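Local atomic coordinates of hypothetical oxidoreductase (Sinorhizobium meliloti, PDB entry 3RH7), a protein that binds flavin mononucleotide and probably acts as an NADPH-dependent flavin reductase. Residues 85-90 / 119-124; 181-186 / 246-251; 188-193 / 253-258. One frame throughout, in Å; residues are numbered along the deposited sequence.

Following the chain from its N terminus, contact 1 comes first: it closes a loop of 28 residues, which carries helix 92-97 and strand 111-113, and ties the end of barrel strand 81-86 to strand 119-121, half of a small two-stranded sheet beside the flavin-binding split barrel. Helix 169-181 then leads into strand 184-191, whose first half enters contact 2 and whose second half enters contact 3. Each closes a loop of 59 residues, including strand 208-211, helix 216-228 and strand 232-242, when strand 249-257 returns. These two contacts cross and follow one parallel strand pair in a mixed sheet consistent with a Nudix-like fold. Contact 1 stands apart, its nearest atoms about 15 Å from either.

Contact 1 (85-90 / 119-124); sequences NVLSET and PIFSDV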
ATOM      1  N   ASN A  85     -13.568   8.994  -1.842  1.00 56.77           N
ATOM      2  CA  ASN A  85     -13.390   8.277  -3.116  1.00 56.55           C
ATOM      3  C   ASN A  85     -12.011   7.590  -3.143  1.00 58.53           C
ATOM      4  O   ASN A  85     -10.988   8.289  -3.271  1.00 57.86           O
ATOM      5  CB  ASN A  85     -13.551   9.217  -4.321  1.00 58.47           C
ATOM      6  CG  ASN A  85     -14.949   9.688  -4.574  1.00 60.65           C
ATOM      7  OD1 ASN A  85     -15.724   9.023  -5.248  1.00 68.60           O
ATOM      8  ND2 ASN A  85     -15.276  10.879  -4.111  1.00 31.99           N
ATOM      9  N   VAL A  86     -11.987   6.228  -2.986  1.00 51.71           N
ATOM     10  CA  VAL A  86     -10.758   5.395  -2.992  1.00 48.68           C
ATOM     11  C   VAL A  86     -10.396   5.213  -4.497  1.00 51.60           C
ATOM     12  O   VAL A  86     -11.077   4.490  -5.227  1.00 51.26           O
ATOM     13  CB  VAL A  86     -10.965   4.065  -2.191  1.00 50.09           C
ATOM     14  CG1 VAL A  86      -9.726   3.195  -2.173  1.00 48.05           C
ATOM     15  CG2 VAL A  86     -11.413   4.351  -0.770  1.00 50.32           C
ATOM     16  N   LEU A  87      -9.401   5.972  -4.966  1.00 46.47           N
ATOM     17  CA  LEU A  87      -9.018   6.011  -6.377  1.00 46.18           C
ATOM     18  C   LEU A  87      -8.473   4.683  -6.918  1.00 51.16           C
ATOM     19  O   LEU A  87      -7.865   3.931  -6.173  1.00 53.36           O
ATOM     20  CB  LEU A  87      -7.978   7.111  -6.597  1.00 45.82           C
ATOM     21  CG  LEU A  87      -8.347   8.536  -6.194  1.00 49.86           C
ATOM     22  CD1 LEU A  87      -7.196   9.446  -6.469  1.00 50.23           C
ATOM     23  CD2 LEU A  87      -9.597   9.055  -6.948  1.00 49.23           C
ATOM     24  N   SER A  88      -8.689   4.389  -8.198  1.00 46.38           N
ATOM     25  CA  SER A  88      -8.195   3.148  -8.795  1.00 45.62           C
ATOM     26  C   SER A  88      -6.805   3.351  -9.484  1.00 53.18           C
ATOM     27  O   SER A  88      -6.307   4.485  -9.523  1.00 53.63           O
ATOM     28  CB  SER A  88      -9.215   2.628  -9.788  1.00 47.11           C
ATOM     29  OG  SER A  88      -9.257   3.520 -10.882  1.00 52.50           O
ATOM     30  N   GLU A  89      -6.173   2.254 -10.004  1.00 49.73           N
ATOM     31  CA  GLU A  89      -4.851   2.264 -10.676  1.00 48.85           C
ATOM     32  C   GLU A  89      -4.673   3.348 -11.731  1.00 54.23           C
ATOM     33  O   GLU A  89      -3.559   3.854 -11.926  1.00 55.32           O
ATOM     34  CB  GLU A  89      -4.638   0.957 -11.428  1.00 49.45           C
ATOM     35  CG  GLU A  89      -4.233  -0.243 -10.630  1.00 57.65           C
ATOM     36  CD  GLU A  89      -4.111  -1.463 -11.520  1.00 74.80           C
ATOM     37  OE1 GLU A  89      -4.995  -1.674 -12.381  1.00 65.62           O
ATOM     38  OE2 GLU A  89      -3.130  -2.216 -11.353  1.00 79.27           O
ATOM     39  N   THR A  90      -5.743   3.622 -12.483  1.00 49.88           N
ATOM     40  CA  THR A  90      -5.750   4.547 -13.620  1.00 50.52           C
ATOM     41  C   THR A  90      -5.987   6.010 -13.206  1.00 56.03           C
ATOM     42  O   THR A  90      -5.943   6.898 -14.064  1.00 57.47           O
ATOM     43  CB  THR A  90      -6.840   4.112 -14.613  1.00 48.97           C
ATOM     44  OG1 THR A  90      -8.130   4.207 -13.984  1.00 53.45           O
ATOM     45  CG2 THR A  90      -6.621   2.701 -15.141  1.00 38.45           C
ATOM     46  N   PRO A 119     -20.064  14.541  -3.924  1.00 70.80           N
ATOM     47  CA  PRO A 119     -19.458  14.183  -5.211  1.00 69.31           C
ATOM     48  C   PRO A 119     -18.812  12.796  -5.196  1.00 68.55           C
ATOM     49  O   PRO A 119     -17.826  12.591  -4.500  1.00 66.57           O
ATOM     50  CB  PRO A 119     -18.430  15.299  -5.449  1.00 71.32           C
ATOM     51  CG  PRO A 119     -18.794  16.379  -4.515  1.00 76.87           C
ATOM     52  CD  PRO A 119     -19.356  15.680  -3.321  1.00 71.98           C
ATOM     53  N   ILE A 120     -19.432  11.834  -5.927  1.00 63.29           N
ATOM     54  CA  ILE A 120     -18.986  10.444  -6.125  1.00 60.89           C
ATOM     55  C   ILE A 120     -18.294  10.334  -7.486  1.00 64.48           C
ATOM     56  O   ILE A 120     -18.942  10.574  -8.507  1.00 66.37           O
ATOM     57  CB  ILE A 120     -20.188   9.464  -6.052  1.00 63.76           C
ATOM     58  CG1 ILE A 120     -21.024   9.585  -4.750  1.00 63.67           C
ATOM     59  CG2 ILE A 120     -19.768   8.026  -6.385  1.00 63.54           C
ATOM     60  CD1 ILE A 120     -20.347   9.247  -3.558  1.00 66.73           C
ATOM     61  N   PHE A 121     -17.011   9.944  -7.520  1.00 58.97           N
ATOM     62  CA  PHE A 121     -16.272   9.819  -8.780  1.00 58.63           C
ATOM     63  C   PHE A 121     -16.503   8.482  -9.454  1.00 60.93           C
ATOM     64  O   PHE A 121     -16.730   7.470  -8.791  1.00 61.87           O
ATOM     65  CB  PHE A 121     -14.764  10.018  -8.572  1.00 59.65           C
ATOM     66  CG  PHE A 121     -14.270  11.314  -7.986  1.00 61.12           C
ATOM     67  CD1 PHE A 121     -15.112  12.410  -7.866  1.00 64.91           C
ATOM     68  CD2 PHE A 121     -12.954  11.447  -7.574  1.00 63.24           C
ATOM     69  CE1 PHE A 121     -14.654  13.601  -7.315  1.00 67.24           C
ATOM     70  CE2 PHE A 121     -12.494  12.639  -7.020  1.00 66.98           C
ATOM     71  CZ  PHE A 121     -13.345  13.710  -6.893  1.00 66.25           C
ATOM     72  N   SER A 122     -16.419   8.480 -10.771  1.00 55.89           N
ATOM     73  CA  SER A 122     -16.613   7.243 -11.514  1.00 55.45           C
ATOM     74  C   SER A 122     -15.286   6.495 -11.681  1.00 57.50           C
ATOM     75  O   SER A 122     -14.204   7.061 -11.490  1.00 54.98           O
ATOM     76  CB  SER A 122     -17.276   7.511 -12.863  1.00 60.44           C
ATOM     77  OG  SER A 122     -16.507   8.440 -13.601  1.00 70.96           O
ATOM     78  N   ASP A 123     -15.390   5.189 -11.960  1.00 55.27           N
ATOM     79  CA  ASP A 123     -14.261   4.272 -12.146  1.00 54.49           C
ATOM     80  C   ASP A 123     -13.348   4.201 -10.880  1.00 55.83           C
ATOM     81  O   ASP A 123     -12.166   3.866 -10.998  1.00 56.91           O
ATOM     82  CB  ASP A 123     -13.444   4.618 -13.421  1.00 56.65           C
ATOM     83  CG  ASP A 123     -14.284   5.016 -14.642  1.00 71.98           C
ATOM     84  OD1 ASP A 123     -15.201   4.242 -15.016  1.00 70.92           O
ATOM     85  OD2 ASP A 123     -14.026   6.110 -15.216  1.00 81.31           O
ATOM     86  N   VAL A 124     -13.904   4.464  -9.672  1.00 48.07           N
ATOM     87  CA  VAL A 124     -13.118   4.420  -8.437  1.00 44.91           C
ATOM     88  C   VAL A 124     -13.026   2.986  -7.960  1.00 51.24           C
ATOM     89  O   VAL A 124     -13.802   2.148  -8.407  1.00 52.33           O
ATOM     90  CB  VAL A 124     -13.635   5.371  -7.330  1.00 46.93           C
ATOM     91  CG1 VAL A 124     -13.585   6.814  -7.784  1.00 46.70           C
ATOM     92  CG2 VAL A 124     -15.029   5.003  -6.836  1.00 47.11           C
TER
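N85 makes the largest single contribution to the contact between the end of strand 81-86 and strand 119-121. Its CB lies above the rim of the F121 ring, 4.0 Å from F121 CD2, and with CG anti to the carbonyl carbon (chi1 -71°) the amide is laid over one ring face. Amide and ring planes are 9° apart, a stacked pair in which ND2 lies above the ring centre. At the tip both polar atoms are used. N85 OD1 accepts the backbone N-H of F121 (2.8 Å from OD1 to F121 N), the donor rising well out of the carbonyl plane, while ND2 donates to P119 O at 3.1 Å within its own amide plane. The amide thus reads the alternate C=O and N-H of one strand edge, as a neighbouring strand would, and the two bonds together with the stack fix its rotation. Beside it, L87 CD2 touches the ring edge, 4.2 Å from F121 CD2. Further along, S88 OG donates to D123 O (2.9 Å), almost along the C=O axis, holding the turn before V124. Strand 30-38 lies alongside, T36 OG1 adding a second bond to P119 O, and W111 of strand 111-113 and W127 of strand 126-138 pack nearby. The F121 ring also meets F98, an FMN-binding residue just after helix 92-97, which places the contact one layer behind the flavin site.

Contact 2 (181-186 / 246-251); sequences EGEIRL and DGRQNI
Strands 184-186 and 249-251 run parallel, their axes 4.5 Å apart at closest and inclined by 30°. R185 straddles N250 in the usual parallel manner: R185 N donates to Q249 O at 2.9 Å, and R185 O accepts from I251 N at 3.0 Å. On the face bearing I184, L186 and I251, the two isoleucines meet tip to tip, I184 CD1 lying 3.7 Å from I251 CD1. Strands 184-191 and 249-257 are the central pair of a mixed four-stranded sheet, consistent with a Nudix-type fold, and helices 169-181 and 216-228 pack on that apolar face. On the other face R185 extends with CG anti to the backbone N (chi1 169°), its CD passing 3.2 Å from N250 OD1, then bends at chi3. Its guanidinium presents NH1 in plane to D246 OD2 in a straight, salt-bridging hydrogen bond, while NE bonds N208 of the adjoining strand 208-211. The R248 guanidinium lies nearly parallel to that of R185, with the like-charged R185 NH2 and R248 NH1 3.2 Å apart. Across the opposite face of R248 sits E183, whose OE2 approaches R248 NE at 3.4 Å by charge alone; with D246 it probably eases the arginines' repulsion.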
ATOM      1  N   GLU A 181      10.000  -9.858 -24.025  1.00 55.76           N
ATOM      2  CA  GLU A 181      10.169  -9.266 -25.356  1.00 56.39           C
ATOM      3  C   GLU A 181      11.668  -9.129 -25.753  1.00 64.94           C
ATOM      4  O   GLU A 181      12.009  -9.194 -26.934  1.00 67.94           O
ATOM      5  CB  GLU A 181       9.468  -7.907 -25.420  1.00 57.08           C
ATOM      6  CG  GLU A 181       8.162  -7.891 -26.190  1.00 66.45           C
ATOM      7  CD  GLU A 181       7.443  -6.554 -26.160  1.00103.88           C
ATOM      8  OE1 GLU A 181       7.893  -5.612 -26.857  1.00112.05           O
ATOM      9  OE2 GLU A 181       6.431  -6.451 -25.429  1.00104.20           O
ATOM     10  N   GLY A 182      12.538  -8.962 -24.773  1.00 60.39           N
ATOM     11  CA  GLY A 182      13.968  -8.866 -25.004  1.00 60.52           C
ATOM     12  C   GLY A 182      14.669  -8.170 -23.870  1.00 64.29           C
ATOM     13  O   GLY A 182      14.152  -8.157 -22.741  1.00 65.04           O
ATOM     14  N   GLU A 183      15.848  -7.582 -24.164  1.00 60.35           N
ATOM     15  CA  GLU A 183      16.635  -6.852 -23.160  1.00 59.92           C
ATOM     16  C   GLU A 183      15.841  -5.656 -22.624  1.00 65.33           C
ATOM     17  O   GLU A 183      15.035  -5.066 -23.359  1.00 67.69           O
ATOM     18  CB  GLU A 183      18.023  -6.410 -23.680  1.00 61.53           C
ATOM     19  CG  GLU A 183      17.956  -5.356 -24.764  1.00 71.00           C
ATOM     20  CD  GLU A 183      19.238  -4.803 -25.362  1.00 80.56           C
ATOM     21  OE1 GLU A 183      20.329  -5.366 -25.116  1.00 55.95           O
ATOM     22  OE2 GLU A 183      19.126  -3.828 -26.140  1.00 71.55           O
ATOM     23  N   ILE A 184      16.022  -5.357 -21.335  1.00 59.00           N
ATOM     24  CA  ILE A 184      15.361  -4.235 -20.688  1.00 59.04           C
ATOM     25  C   ILE A 184      16.418  -3.265 -20.131  1.00 65.91           C
ATOM     26  O   ILE A 184      17.469  -3.685 -19.614  1.00 66.87           O
ATOM     27  CB  ILE A 184      14.371  -4.671 -19.567  1.00 61.32           C
ATOM     28  CG1 ILE A 184      15.051  -5.674 -18.605  1.00 62.24           C
ATOM     29  CG2 ILE A 184      13.039  -5.159 -20.124  1.00 61.52           C
ATOM     30  CD1 ILE A 184      14.206  -6.625 -17.729  1.00 73.25           C
ATOM     31  N   ARG A 185      16.123  -1.964 -20.223  1.00 60.83           N
ATOM     32  CA  ARG A 185      16.966  -0.977 -19.596  1.00 59.73           C
ATOM     33  C   ARG A 185      16.403  -0.776 -18.200  1.00 64.27           C
ATOM     34  O   ARG A 185      15.246  -0.356 -18.051  1.00 64.61           O
ATOM     35  CB  ARG A 185      17.010   0.323 -20.389  1.00 56.79           C
ATOM     36  CG  ARG A 185      17.665   1.403 -19.571  1.00 58.43           C
ATOM     37  CD  ARG A 185      17.654   2.722 -20.260  1.00 63.76           C
ATOM     38  NE  ARG A 185      18.748   2.843 -21.212  1.00 60.28           N
ATOM     39  CZ  ARG A 185      18.564   2.880 -22.519  1.00 80.53           C
ATOM     40  NH1 ARG A 185      17.331   2.804 -23.028  1.00 72.76           N
ATOM     41  NH2 ARG A 185      19.606   3.009 -23.340  1.00 62.09           N
ATOM     42  N   LEU A 186      17.193  -1.130 -17.179  1.00 58.96           N
ATOM     43  CA  LEU A 186      16.766  -0.981 -15.795  1.00 55.76           C
ATOM     44  C   LEU A 186      17.192   0.364 -15.284  1.00 60.85           C
ATOM     45  O   LEU A 186      18.390   0.606 -15.126  1.00 62.40           O
ATOM     46  CB  LEU A 186      17.346  -2.083 -14.914  1.00 54.19           C
ATOM     47  CG  LEU A 186      17.089  -3.509 -15.326  1.00 56.99           C
ATOM     48  CD1 LEU A 186      17.675  -4.429 -14.324  1.00 55.49           C
ATOM     49  CD2 LEU A 186      15.596  -3.766 -15.483  1.00 61.09           C
ATOM     50  N   ASP A 246      14.680   5.054 -28.978  1.00 78.52           N
ATOM     51  CA  ASP A 246      15.580   3.937 -28.740  1.00 77.28           C
ATOM     52  C   ASP A 246      15.066   2.594 -29.277  1.00 76.56           C
ATOM     53  O   ASP A 246      15.840   1.785 -29.804  1.00 74.90           O
ATOM     54  CB  ASP A 246      15.642   3.828 -27.221  1.00 78.43           C
ATOM     55  CG  ASP A 246      16.888   3.316 -26.574  1.00 93.89           C
ATOM     56  OD1 ASP A 246      17.982   3.483 -27.167  1.00 94.42           O
ATOM     57  OD2 ASP A 246      16.799   2.898 -25.413  1.00103.35           O
ATOM     58  N   GLY A 247      13.780   2.342 -29.029  1.00 70.34           N
ATOM     59  CA  GLY A 247      13.098   1.100 -29.352  1.00 68.75           C
ATOM     60  C   GLY A 247      13.094   0.139 -28.175  1.00 72.25           C
ATOM     61  O   GLY A 247      12.300  -0.817 -28.149  1.00 74.04           O
ATOM     62  N   ARG A 248      13.949   0.415 -27.168  1.00 64.22           N
ATOM     63  CA  ARG A 248      14.194  -0.421 -26.017  1.00 60.37           C
ATOM     64  C   ARG A 248      13.138  -0.373 -24.921  1.00 62.42           C
ATOM     65  O   ARG A 248      12.684   0.693 -24.484  1.00 59.86           O
ATOM     66  CB  ARG A 248      15.532  -0.018 -25.421  1.00 60.14           C
ATOM     67  CG  ARG A 248      16.096  -1.002 -24.405  1.00 63.20           C
ATOM     68  CD  ARG A 248      17.505  -0.652 -24.007  1.00 57.69           C
ATOM     69  NE  ARG A 248      18.402  -0.653 -25.165  1.00 63.82           N
ATOM     70  CZ  ARG A 248      19.697  -0.367 -25.094  1.00 67.13           C
ATOM     71  NH1 ARG A 248      20.261  -0.092 -23.921  1.00 44.43           N
ATOM     72  NH2 ARG A 248      20.449  -0.380 -26.194  1.00 34.19           N
ATOM     73  N   GLN A 249      12.832  -1.574 -24.406  1.00 61.13           N
ATOM     74  CA  GLN A 249      11.955  -1.766 -23.261  1.00 60.30           C
ATOM     75  C   GLN A 249      12.640  -1.175 -22.026  1.00 67.03           C
ATOM     76  O   GLN A 249      13.839  -1.365 -21.823  1.00 67.98           O
ATOM     77  CB  GLN A 249      11.640  -3.249 -23.055  1.00 60.74           C
ATOM     78  CG  GLN A 249      10.579  -3.851 -23.984  1.00 74.14           C
ATOM     79  CD  GLN A 249       9.247  -3.113 -24.098  1.00 85.21           C
ATOM     80  OE1 GLN A 249       8.584  -3.175 -25.139  1.00 82.28           O
ATOM     81  NE2 GLN A 249       8.784  -2.439 -23.046  1.00 67.81           N
ATOM     82  N   ASN A 250      11.893  -0.434 -21.223  1.00 63.64           N
ATOM     83  CA  ASN A 250      12.419   0.249 -20.050  1.00 61.54           C
ATOM     84  C   ASN A 250      11.621  -0.100 -18.769  1.00 60.37           C
ATOM     85  O   ASN A 250      10.398   0.065 -18.748  1.00 60.33           O
ATOM     86  CB  ASN A 250      12.370   1.751 -20.327  1.00 60.59           C
ATOM     87  CG  ASN A 250      13.691   2.371 -20.624  1.00 85.58           C
ATOM     88  OD1 ASN A 250      14.492   2.614 -19.711  1.00 80.49           O
ATOM     89  ND2 ASN A 250      13.920   2.683 -21.895  1.00 82.52           N
ATOM     90  N   ILE A 251      12.318  -0.602 -17.719  1.00 52.45           N
ATOM     91  CA  ILE A 251      11.740  -0.902 -16.393  1.00 49.92           C
ATOM     92  C   ILE A 251      12.405   0.061 -15.400  1.00 55.32           C
ATOM     93  O   ILE A 251      13.615  -0.044 -15.148  1.00 56.61           O
ATOM     94  CB  ILE A 251      11.847  -2.398 -15.964  1.00 51.08           C
ATOM     95  CG1 ILE A 251      10.963  -3.293 -16.869  1.00 51.08           C
ATOM     96  CG2 ILE A 251      11.479  -2.583 -14.493  1.00 48.27           C
ATOM     97  CD1 ILE A 251      11.149  -4.762 -16.714  1.00 55.93           C
TER

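Contact 3 (188-193 / 253-258); sequences AVLEQQ and YHALAS
Parallel strand pairing joins residues 188-193 to 253-258 at the later halves of two central strands in the mixed sheet. V189 and E191 supply the ladder from one side. V189 N donates to Y253 O and E191 N to A255 O, while V189 O and E191 O receive the N-H groups of A255 and A257. V189 O is gripped twice, because H254, with CG anti to the backbone N (chi1 -170°), swings its imidazole back over the neighbouring strand and directs ND1 at the same oxygen, 3.0 Å from ND1 to V189 O. That oxygen lies in the ring plane. E191 reaches another part of the ring edge with its extended chain: OE2 is 3.0 Å from H254 CE1, the carboxylate turned 49° from the ring, and its charge may favour a protonated imidazole. An alanine in place of H254 would remove the second bond to V189 O and the ring edge that E191 OE2 meets, and would probably loosen the packing of that carboxylate. The two strands are the middle ones of a sheet consistent with a Nudix-type fold, with strand 232-242 beside 249-257. On the face of A188, L190 and A255, L190 CD1 fits against A255 CB at 3.7 Å and A257 CB at 3.9 Å, and A188 faces helix 216-228. Y253 directs its ring away from the pairing, toward P216 and L220, and also packs on G173 of the second subunit. Beyond the ladder, Q192 NE2 donates in its amide plane to S258 O (2.8 Å) and makes a further bond to G260 O.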
ATOM      1  N   ALA A 188      16.385   3.824 -12.478  1.00 51.01           N
ATOM      2  CA  ALA A 188      15.935   4.084 -11.126  1.00 50.24           C
ATOM      3  C   ALA A 188      15.823   5.560 -10.808  1.00 56.69           C
ATOM      4  O   ALA A 188      16.659   6.361 -11.231  1.00 57.84           O
ATOM      5  CB  ALA A 188      16.874   3.433 -10.126  1.00 50.67           C
ATOM      6  N   VAL A 189      14.788   5.911 -10.021  1.00 53.94           N
ATOM      7  CA  VAL A 189      14.571   7.250  -9.456  1.00 53.95           C
ATOM      8  C   VAL A 189      15.081   7.096  -8.034  1.00 56.58           C
ATOM      9  O   VAL A 189      14.315   6.721  -7.130  1.00 57.50           O
ATOM     10  CB  VAL A 189      13.108   7.759  -9.569  1.00 57.66           C
ATOM     11  CG1 VAL A 189      12.939   9.085  -8.849  1.00 57.76           C
ATOM     12  CG2 VAL A 189      12.693   7.899 -11.029  1.00 57.94           C
ATOM     13  N   LEU A 190      16.423   7.212  -7.884  1.00 50.48           N
ATOM     14  CA  LEU A 190      17.152   6.994  -6.639  1.00 49.21           C
ATOM     15  C   LEU A 190      17.209   8.277  -5.827  1.00 54.95           C
ATOM     16  O   LEU A 190      17.863   9.241  -6.240  1.00 58.41           O
ATOM     17  CB  LEU A 190      18.563   6.475  -6.971  1.00 49.32           C
ATOM     18  CG  LEU A 190      19.481   6.100  -5.820  1.00 53.45           C
ATOM     19  CD1 LEU A 190      19.056   4.804  -5.153  1.00 51.57           C
ATOM     20  CD2 LEU A 190      20.875   5.935  -6.307  1.00 56.94           C
ATOM     21  N   GLU A 191      16.529   8.282  -4.675  1.00 48.61           N
ATOM     22  CA  GLU A 191      16.444   9.453  -3.818  1.00 50.56           C
ATOM     23  C   GLU A 191      17.396   9.419  -2.604  1.00 58.33           C
ATOM     24  O   GLU A 191      17.524   8.378  -1.960  1.00 58.77           O
ATOM     25  CB  GLU A 191      15.008   9.630  -3.321  1.00 51.14           C
ATOM     26  CG  GLU A 191      14.055  10.165  -4.371  1.00 61.51           C
ATOM     27  CD  GLU A 191      12.621  10.364  -3.919  1.00 93.79           C
ATOM     28  OE1 GLU A 191      12.407  10.641  -2.714  1.00108.87           O
ATOM     29  OE2 GLU A 191      11.717  10.288  -4.784  1.00 85.60           O
ATOM     30  N   GLN A 192      18.051  10.561  -2.296  1.00 57.04           N
ATOM     31  CA  GLN A 192      18.884  10.674  -1.115  1.00 59.37           C
ATOM     32  C   GLN A 192      18.038  11.362  -0.070  1.00 71.99           C
ATOM     33  O   GLN A 192      17.415  10.655   0.765  1.00 75.11           O
ATOM     34  CB  GLN A 192      20.208  11.383  -1.345  1.00 61.13           C
ATOM     35  CG  GLN A 192      21.145  11.059  -0.206  1.00 66.83           C
ATOM     36  CD  GLN A 192      22.580  11.231  -0.559  1.00 79.16           C
ATOM     37  OE1 GLN A 192      23.014  12.300  -1.032  1.00 70.48           O
ATOM     38  NE2 GLN A 192      23.355  10.202  -0.245  1.00 68.13           N
ATOM     39  N   GLN A 193      17.937  12.712  -0.129  1.00 67.81           N
ATOM     40  CA  GLN A 193      17.001  13.312   0.791  1.00 68.00           C
ATOM     41  C   GLN A 193      15.750  13.463  -0.011  1.00 76.41           C
ATOM     42  O   GLN A 193      14.926  12.511  -0.095  1.00 78.87           O
ATOM     43  CB  GLN A 193      17.513  14.589   1.423  1.00 71.24           C
ATOM     44  CG  GLN A 193      18.541  14.329   2.538  1.00 95.67           C
ATOM     45  CD  GLN A 193      18.151  13.233   3.513  1.00113.74           C
ATOM     46  OE1 GLN A 193      18.829  12.203   3.595  1.00108.93           O
ATOM     47  NE2 GLN A 193      17.058  13.432   4.268  1.00101.46           N
ATOM     48  N   TYR A 253      12.441   1.698 -11.585  1.00 53.49           N
ATOM     49  CA  TYR A 253      12.085   1.435 -10.192  1.00 52.22           C
ATOM     50  C   TYR A 253      12.235   2.671  -9.372  1.00 59.40           C
ATOM     51  O   TYR A 253      13.012   3.573  -9.725  1.00 58.83           O
ATOM     52  CB  TYR A 253      13.004   0.362  -9.607  1.00 51.54           C
ATOM     53  CG  TYR A 253      12.506  -1.053  -9.715  1.00 52.56           C
ATOM     54  CD1 TYR A 253      11.617  -1.573  -8.777  1.00 55.04           C
ATOM     55  CD2 TYR A 253      13.006  -1.916 -10.682  1.00 52.92           C
ATOM     56  CE1 TYR A 253      11.235  -2.915  -8.799  1.00 55.07           C
ATOM     57  CE2 TYR A 253      12.611  -3.254 -10.733  1.00 53.80           C
ATOM     58  CZ  TYR A 253      11.737  -3.754  -9.778  1.00 58.77           C
ATOM     59  OH  TYR A 253      11.372  -5.077  -9.774  1.00 54.21           O
ATOM     60  N   HIS A 254      11.506   2.721  -8.263  1.00 58.11           N
ATOM     61  CA  HIS A 254      11.684   3.795  -7.324  1.00 60.00           C
ATOM     62  C   HIS A 254      12.722   3.252  -6.355  1.00 63.53           C
ATOM     63  O   HIS A 254      12.657   2.061  -6.061  1.00 64.38           O
ATOM     64  CB  HIS A 254      10.352   4.238  -6.680  1.00 61.95           C
ATOM     65  CG  HIS A 254      10.452   5.512  -5.879  1.00 68.25           C
ATOM     66  ND1 HIS A 254      11.638   6.283  -5.835  1.00 72.42           N
ATOM     67  CD2 HIS A 254       9.532   6.107  -5.089  1.00 71.74           C
ATOM     68  CE1 HIS A 254      11.387   7.300  -5.024  1.00 72.81           C
ATOM     69  NE2 HIS A 254      10.143   7.242  -4.544  1.00 72.91           N
ATOM     70  N   ALA A 255      13.750   4.047  -5.959  1.00 58.72           N
ATOM     71  CA  ALA A 255      14.765   3.518  -5.046  1.00 58.01           C
ATOM     72  C   ALA A 255      15.232   4.550  -4.007  1.00 60.72           C
ATOM     73  O   ALA A 255      14.866   5.717  -4.098  1.00 62.12           O
ATOM     74  CB  ALA A 255      15.949   2.987  -5.840  1.00 59.03           C
ATOM     75  N   LEU A 256      16.001   4.096  -2.997  1.00 54.70           N
ATOM     76  CA  LEU A 256      16.543   4.932  -1.928  1.00 54.32           C
ATOM     77  C   LEU A 256      18.002   4.700  -1.719  1.00 60.34           C
ATOM     78  O   LEU A 256      18.438   3.540  -1.691  1.00 59.64           O
ATOM     79  CB  LEU A 256      15.849   4.675  -0.592  1.00 53.15           C
ATOM     80  CG  LEU A 256      14.461   5.190  -0.412  1.00 55.79           C
ATOM     81  CD1 LEU A 256      13.959   4.830   0.952  1.00 54.84           C
ATOM     82  CD2 LEU A 256      14.375   6.677  -0.659  1.00 55.86           C
ATOM     83  N   ALA A 257      18.746   5.793  -1.496  1.00 58.08           N
ATOM     84  CA  ALA A 257      20.167   5.712  -1.215  1.00 59.12           C
ATOM     85  C   ALA A 257      20.457   6.155   0.213  1.00 63.16           C
ATOM     86  O   ALA A 257      19.775   7.044   0.756  1.00 62.61           O
ATOM     87  CB  ALA A 257      20.951   6.557  -2.195  1.00 60.99           C
ATOM     88  N   SER A 258      21.490   5.530   0.815  1.00 59.59           N
ATOM     89  CA  SER A 258      21.946   5.864   2.156  1.00 60.10           C
ATOM     90  C   SER A 258      22.624   7.243   2.113  1.00 67.52           C
ATOM     91  O   SER A 258      22.809   7.805   1.026  1.00 66.76           O
ATOM     92  CB  SER A 258      22.881   4.777   2.674  1.00 63.05           C
ATOM     93  OG  SER A 258      23.989   4.608   1.812  1.00 72.86           O
TER